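Side-chain contacts in PEPTIDE N-myristoyltransferase (Saccharomyces cerevisiae, PDB 1IIC), which transfers myristate from myristoyl-CoA to the N-terminal glycine of its substrate proteins: residues A[280-285]-A[291-296]; A[223-228]-A[341-346]. All blocks are in the same frame, centred on the assembly; numbering follows the deposited sequence.

Interaction 1: residues A[280-285]-A[291-296]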
loop_
_atom_site.group_PDB
_atom_site.type_symbol
_atom_site.label_atom_id
_atom_site.label_comp_id
_atom_site.label_asym_id
_atom_site.label_seq_id
_atom_site.Cartn_x
_atom_site.Cartn_y
_atom_site.Cartn_z
ATOM N N SER A 280 -11.790 -2.943 9.226
ATOM C CA SER A 280 -12.160 -1.537 9.381
ATOM C C SER A 280 -13.016 -1.275 10.622
ATOM O O SER A 280 -13.950 -2.028 10.922
ATOM C CB SER A 280 -12.896 -1.054 8.139
ATOM O OG SER A 280 -12.057 -1.130 6.997
ATOM N N TYR A 281 -12.687 -0.193 11.328
ATOM C CA TYR A 281 -13.386 0.195 12.550
ATOM C C TYR A 281 -13.856 1.633 12.521
ATOM O O TYR A 281 -13.316 2.473 11.810
ATOM C CB TYR A 281 -12.478 -0.033 13.761
ATOM C CG TYR A 281 -11.975 -1.443 13.792
ATOM C CD1 TYR A 281 -10.913 -1.830 12.980
ATOM C CD2 TYR A 281 -12.645 -2.427 14.523
ATOM C CE1 TYR A 281 -10.532 -3.159 12.881
ATOM C CE2 TYR A 281 -12.270 -3.768 14.429
ATOM C CZ TYR A 281 -11.210 -4.121 13.597
ATOM O OH TYR A 281 -10.843 -5.437 13.454
ATOM N N VAL A 282 -14.868 1.902 13.328
ATOM C CA VAL A 282 -15.465 3.217 13.409
ATOM C C VAL A 282 -15.749 3.538 14.872
ATOM O O VAL A 282 -15.804 2.643 15.711
ATOM C CB VAL A 282 -16.793 3.233 12.604
ATOM C CG1 VAL A 282 -17.707 4.314 13.112
ATOM C CG2 VAL A 282 -16.506 3.436 11.123
ATOM N N VAL A 283 -15.886 4.821 15.176
ATOM C CA VAL A 283 -16.230 5.246 16.525
ATOM C C VAL A 283 -17.539 6.009 16.369
ATOM O O VAL A 283 -17.614 6.976 15.610
ATOM C CB VAL A 283 -15.167 6.175 17.153
ATOM C CG1 VAL A 283 -15.672 6.692 18.496
ATOM C CG2 VAL A 283 -13.851 5.425 17.357
ATOM N N GLU A 284 -18.572 5.551 17.071
ATOM C CA GLU A 284 -19.888 6.182 17.017
ATOM C C GLU A 284 -20.289 6.802 18.364
ATOM O O GLU A 284 -20.246 6.142 19.399
ATOM C CB GLU A 284 -20.933 5.144 16.590
ATOM C CG GLU A 284 -22.354 5.651 16.642
ATOM C CD GLU A 284 -23.358 4.639 16.141
ATOM O OE1 GLU A 284 -23.308 3.473 16.596
ATOM O OE2 GLU A 284 -24.204 5.018 15.303
ATOM N N GLN A 285 -20.676 8.072 18.339
ATOM C CA GLN A 285 -21.086 8.777 19.551
ATOM C C GLN A 285 -22.563 8.520 19.868
ATOM O O GLN A 285 -23.353 8.193 18.981
ATOM C CB GLN A 285 -20.840 10.278 19.393
ATOM C CG GLN A 285 -19.397 10.657 19.043
ATOM C CD GLN A 285 -18.367 10.059 19.995
ATOM O OE1 GLN A 285 -18.628 9.881 21.185
ATOM N NE2 GLN A 285 -17.181 9.761 19.472
ATOM N N THR A 291 -17.392 9.775 14.334
ATOM C CA THR A 291 -16.303 10.732 14.423
ATOM C C THR A 291 -14.902 10.183 14.136
ATOM O O THR A 291 -13.964 10.959 13.998
ATOM C CB THR A 291 -16.285 11.364 15.823
ATOM O OG1 THR A 291 -16.169 10.327 16.806
ATOM C CG2 THR A 291 -17.574 12.152 16.072
ATOM N N ASP A 292 -14.757 8.863 14.053
ATOM C CA ASP A 292 -13.453 8.254 13.800
ATOM C C ASP A 292 -13.547 7.028 12.903
ATOM O O ASP A 292 -14.577 6.363 12.831
ATOM C CB ASP A 292 -12.770 7.852 15.119
ATOM C CG ASP A 292 -12.603 9.020 16.068
ATOM O OD1 ASP A 292 -13.516 9.255 16.890
ATOM O OD2 ASP A 292 -11.571 9.714 15.979
ATOM N N PHE A 293 -12.451 6.728 12.228
ATOM C CA PHE A 293 -12.405 5.601 11.317
ATOM C C PHE A 293 -10.961 5.211 11.083
ATOM O O PHE A 293 -10.109 6.071 10.898
ATOM C CB PHE A 293 -13.065 5.989 9.989
ATOM C CG PHE A 293 -12.640 5.147 8.816
ATOM C CD1 PHE A 293 -11.802 5.671 7.835
ATOM C CD2 PHE A 293 -13.069 3.832 8.689
ATOM C CE1 PHE A 293 -11.399 4.900 6.750
ATOM C CE2 PHE A 293 -12.669 3.050 7.607
ATOM C CZ PHE A 293 -11.831 3.586 6.636
ATOM N N PHE A 294 -10.681 3.915 11.136
ATOM C CA PHE A 294 -9.340 3.445 10.867
ATOM C C PHE A 294 -9.384 2.008 10.394
ATOM O O PHE A 294 -10.292 1.249 10.737
ATOM C CB PHE A 294 -8.423 3.608 12.092
ATOM C CG PHE A 294 -8.768 2.724 13.250
ATOM C CD1 PHE A 294 -9.327 3.260 14.405
ATOM C CD2 PHE A 294 -8.491 1.359 13.212
ATOM C CE1 PHE A 294 -9.599 2.453 15.501
ATOM C CE2 PHE A 294 -8.761 0.544 14.308
ATOM C CZ PHE A 294 -9.314 1.092 15.452
ATOM N N SER A 295 -8.401 1.633 9.589
ATOM C CA SER A 295 -8.366 0.284 9.062
ATOM C C SER A 295 -6.948 -0.217 8.903
ATOM O O SER A 295 -5.999 0.559 8.919
ATOM C CB SER A 295 -9.054 0.249 7.696
ATOM O OG SER A 295 -8.365 1.088 6.785
ATOM N N PHE A 296 -6.819 -1.528 8.777
ATOM C CA PHE A 296 -5.532 -2.151 8.551
ATOM C C PHE A 296 -5.823 -3.438 7.795
ATOM O O PHE A 296 -6.940 -3.956 7.869
ATOM C CB PHE A 296 -4.791 -2.419 9.869
ATOM C CG PHE A 296 -5.508 -3.352 10.824
ATOM C CD1 PHE A 296 -5.394 -4.734 10.695
ATOM C CD2 PHE A 296 -6.245 -2.839 11.893
ATOM C CE1 PHE A 296 -6.004 -5.599 11.624
ATOM C CE2 PHE A 296 -6.860 -3.691 12.827
ATOM C CZ PHE A 296 -6.739 -5.071 12.694
#
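Y281 meets two phenylalanines of the neighbouring strand, F294 and F296, and the three form an aromatic cluster. Its CB sits over one face of the F294 ring, off-centre toward the rim, 4.0 Å from the ring centroid in a CH-pi contact. CG, placed anti to the carbonyl carbon (chi1 -54°), lies by CE2 and CZ of F294. CD1 of Y281 comes closer, 3.5 Å from F294 CE2. Next, CE1 of Y281 reaches CE2 of F296 at 3.7 Å, and the hydroxyl OH ends near F296 CZ. Neither pair is a full stack: the Y281 ring is tilted 29° to that of F294 and 17° to that of F296, and is displaced along both.

The backbones are antiparallel strands of a beta hairpin. Y281 and F294 form a hydrogen-bonded pair, with Y281 N 2.9 Å from F294 O and F294 N 3.1 Å from Y281 O. On the same face as the rings, V283 CG2 packs on D292 CB at 3.5 Å. At the turn end, Q285 bends at chi2, which swings NE2 back to T291 OG1 at 2.9 Å. That bond lies in the amide plane. The T291 hydroxyl in turn donates to D292 OD1 from above the carboxylate plane. The opposite face carries S280, V282, F293 and S295; S280 OG bonds to F265 O and S295 OG to Y319 O.

D292 also reaches T322 on strand 311-322 and R343 on helix 334-357. That helix touches F294 through A351 and L354. Helix 236-247 contributes V239 against V282 and F293, and strand 228-230 flanks the other edge of strand 278-284.

Interaction 2: residues A[223-228]-A[341-346]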
loop_
_atom_site.group_PDB
_atom_site.type_symbol
_atom_site.label_atom_id
_atom_site.label_comp_id
_atom_site.label_asym_id
_atom_site.label_seq_id
_atom_site.Cartn_x
_atom_site.Cartn_y
_atom_site.Cartn_z
ATOM N N THR A 223 -9.624 -2.748 23.792
ATOM C CA THR A 223 -9.486 -1.383 23.286
ATOM C C THR A 223 -9.964 -0.380 24.325
ATOM O O THR A 223 -10.626 -0.760 25.286
ATOM C CB THR A 223 -10.272 -1.188 21.985
ATOM O OG1 THR A 223 -11.642 -1.571 22.184
ATOM C CG2 THR A 223 -9.644 -2.020 20.880
ATOM N N LYS A 224 -9.640 0.899 24.133
ATOM C CA LYS A 224 -10.021 1.919 25.109
ATOM C C LYS A 224 -10.938 3.032 24.618
ATOM O O LYS A 224 -11.561 3.715 25.418
ATOM C CB LYS A 224 -8.757 2.540 25.720
ATOM C CG LYS A 224 -7.763 1.505 26.219
ATOM C CD LYS A 224 -6.757 2.092 27.195
ATOM C CE LYS A 224 -5.802 1.008 27.694
ATOM N NZ LYS A 224 -6.519 -0.201 28.208
ATOM N N THR A 225 -11.025 3.224 23.311
ATOM C CA THR A 225 -11.869 4.285 22.778
ATOM C C THR A 225 -13.351 3.928 22.841
ATOM O O THR A 225 -13.788 2.921 22.279
ATOM C CB THR A 225 -11.484 4.607 21.327
ATOM O OG1 THR A 225 -10.056 4.728 21.235
ATOM C CG2 THR A 225 -12.124 5.916 20.883
ATOM N N ALA A 226 -14.115 4.762 23.531
ATOM C CA ALA A 226 -15.548 4.554 23.687
ATOM C C ALA A 226 -16.257 4.751 22.357
ATOM O O ALA A 226 -15.941 5.679 21.618
ATOM C CB ALA A 226 -16.098 5.530 24.723
ATOM N N GLY A 227 -17.205 3.869 22.051
ATOM C CA GLY A 227 -17.956 3.964 20.807
ATOM C C GLY A 227 -17.308 3.238 19.639
ATOM O O GLY A 227 -17.887 3.130 18.558
ATOM N N LEU A 228 -16.101 2.736 19.863
ATOM C CA LEU A 228 -15.337 2.029 18.831
ATOM C C LEU A 228 -15.956 0.660 18.506
ATOM O O LEU A 228 -16.189 -0.157 19.397
ATOM C CB LEU A 228 -13.889 1.863 19.328
ATOM C CG LEU A 228 -12.668 1.523 18.454
ATOM C CD1 LEU A 228 -12.154 0.158 18.841
ATOM C CD2 LEU A 228 -12.985 1.604 16.982
ATOM N N LYS A 341 -3.165 14.811 17.398
ATOM C CA LYS A 341 -2.188 13.865 17.915
ATOM C C LYS A 341 -2.744 13.014 19.054
ATOM O O LYS A 341 -2.511 11.808 19.111
ATOM C CB LYS A 341 -0.932 14.589 18.401
ATOM C CG LYS A 341 0.049 13.606 18.973
ATOM C CD LYS A 341 1.265 14.230 19.587
ATOM C CE LYS A 341 2.225 13.125 19.999
ATOM N NZ LYS A 341 3.231 13.587 20.988
ATOM N N THR A 342 -3.474 13.645 19.968
ATOM C CA THR A 342 -4.057 12.925 21.091
ATOM C C THR A 342 -5.080 11.896 20.616
ATOM O O THR A 342 -5.153 10.799 21.159
ATOM C CB THR A 342 -4.736 13.887 22.087
ATOM O OG1 THR A 342 -3.753 14.765 22.636
ATOM C CG2 THR A 342 -5.384 13.101 23.246
ATOM N N ARG A 343 -5.864 12.242 19.599
ATOM C CA ARG A 343 -6.874 11.315 19.099
ATOM C C ARG A 343 -6.252 10.151 18.319
ATOM O O ARG A 343 -6.623 8.993 18.509
ATOM C CB ARG A 343 -7.883 12.060 18.224
ATOM C CG ARG A 343 -9.128 11.264 17.903
ATOM C CD ARG A 343 -9.758 10.715 19.182
ATOM N NE ARG A 343 -11.087 10.168 18.957
ATOM C CZ ARG A 343 -11.847 9.640 19.910
ATOM N NH1 ARG A 343 -11.403 9.580 21.165
ATOM N NH2 ARG A 343 -13.066 9.202 19.612
ATOM N N LEU A 344 -5.298 10.462 17.451
ATOM C CA LEU A 344 -4.634 9.434 16.655
ATOM C C LEU A 344 -3.875 8.467 17.549
ATOM O O LEU A 344 -3.907 7.260 17.331
ATOM C CB LEU A 344 -3.683 10.069 15.630
ATOM C CG LEU A 344 -4.348 10.914 14.530
ATOM C CD1 LEU A 344 -3.299 11.319 13.505
ATOM C CD2 LEU A 344 -5.473 10.122 13.846
ATOM N N CYS A 345 -3.185 8.991 18.551
ATOM C CA CYS A 345 -2.466 8.117 19.468
ATOM C C CYS A 345 -3.461 7.166 20.136
ATOM O O CYS A 345 -3.130 6.014 20.405
ATOM C CB CYS A 345 -1.723 8.936 20.534
ATOM S SG CYS A 345 -0.208 9.702 19.937
ATOM N N GLU A 346 -4.678 7.647 20.395
ATOM C CA GLU A 346 -5.716 6.819 21.023
ATOM C C GLU A 346 -6.230 5.764 20.051
ATOM O O GLU A 346 -6.232 4.574 20.352
ATOM C CB GLU A 346 -6.904 7.679 21.480
ATOM C CG GLU A 346 -6.613 8.648 22.619
ATOM C CD GLU A 346 -7.786 9.591 22.919
ATOM O OE1 GLU A 346 -7.698 10.335 23.921
ATOM O OE2 GLU A 346 -8.786 9.597 22.158
HETATM O O HOH W 1 -15.065 8.397 21.243
#
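A type II beta turn, T225 to L228, leads into strand 228-230 and meets one side of helix 334-357 through T225. The contact is small, with 115 Å² buried between 223-228 and 341-346. The methyl CG2 of T225 does the touching. It lies anti to the backbone N (chi1 -47° for OG1) and rests 3.6 Å from NH2 and 3.7 Å from NH1 of R343. The threonine and arginine side chains cross at a slant. The hydroxyl OG1 points to another part of the helix: it lies 3.9 Å from E346 O and hydrogen-bonds to D350 OD1, one turn further along.

R343 gets to the turn because its chain bends at chi2 (52°). Its guanidinium is gripped by several partners. NH1 donates to E346 OE2 at 2.8 Å, a salt bridge between residues three apart on the helix. The carboxylate oxygen is met nearly along its C-O axis, and lies slightly out of the guanidinium plane. NH2 makes a salt bridge to D292 OD1. The two carboxylates probably offset the arginine charge and, with the water described below, limit rotation of the group.

The turn itself has G227 at its third position, with phi 88°, a positive value that glycine readily adopts in a type II turn. The closing bond from L228 N to T225 O is weak, at 3.3 Å. A water also joins the turn to the helix. It accepts from R343 NH2 at 2.7 Å, at the guanidinium edge and in its plane, and donates to A226 O at 2.9 Å. V283 of strand 278-284 touches both T225 and R343.

How the interactions relate
From the N terminus, the chain first passes 223-228, the turn before strand 228-230. It then runs through helices 236-247 and 258-265 to the hairpin, where interaction 1 closes a short loop between 280-285 and 291-296. After strand 311-322 it enters helix 334-357, and interaction 2 closes a long loop between 223-228 and 341-346. Interaction 1 is thus nested inside interaction 2. Their centres are about 9 Å apart. G227 of the turn pairs with E284 of the hairpin by a probable backbone hydrogen bond. Together the contacts tie the turn, the hairpin of the mixed sheet and helix 334-357 within the C-terminal family region.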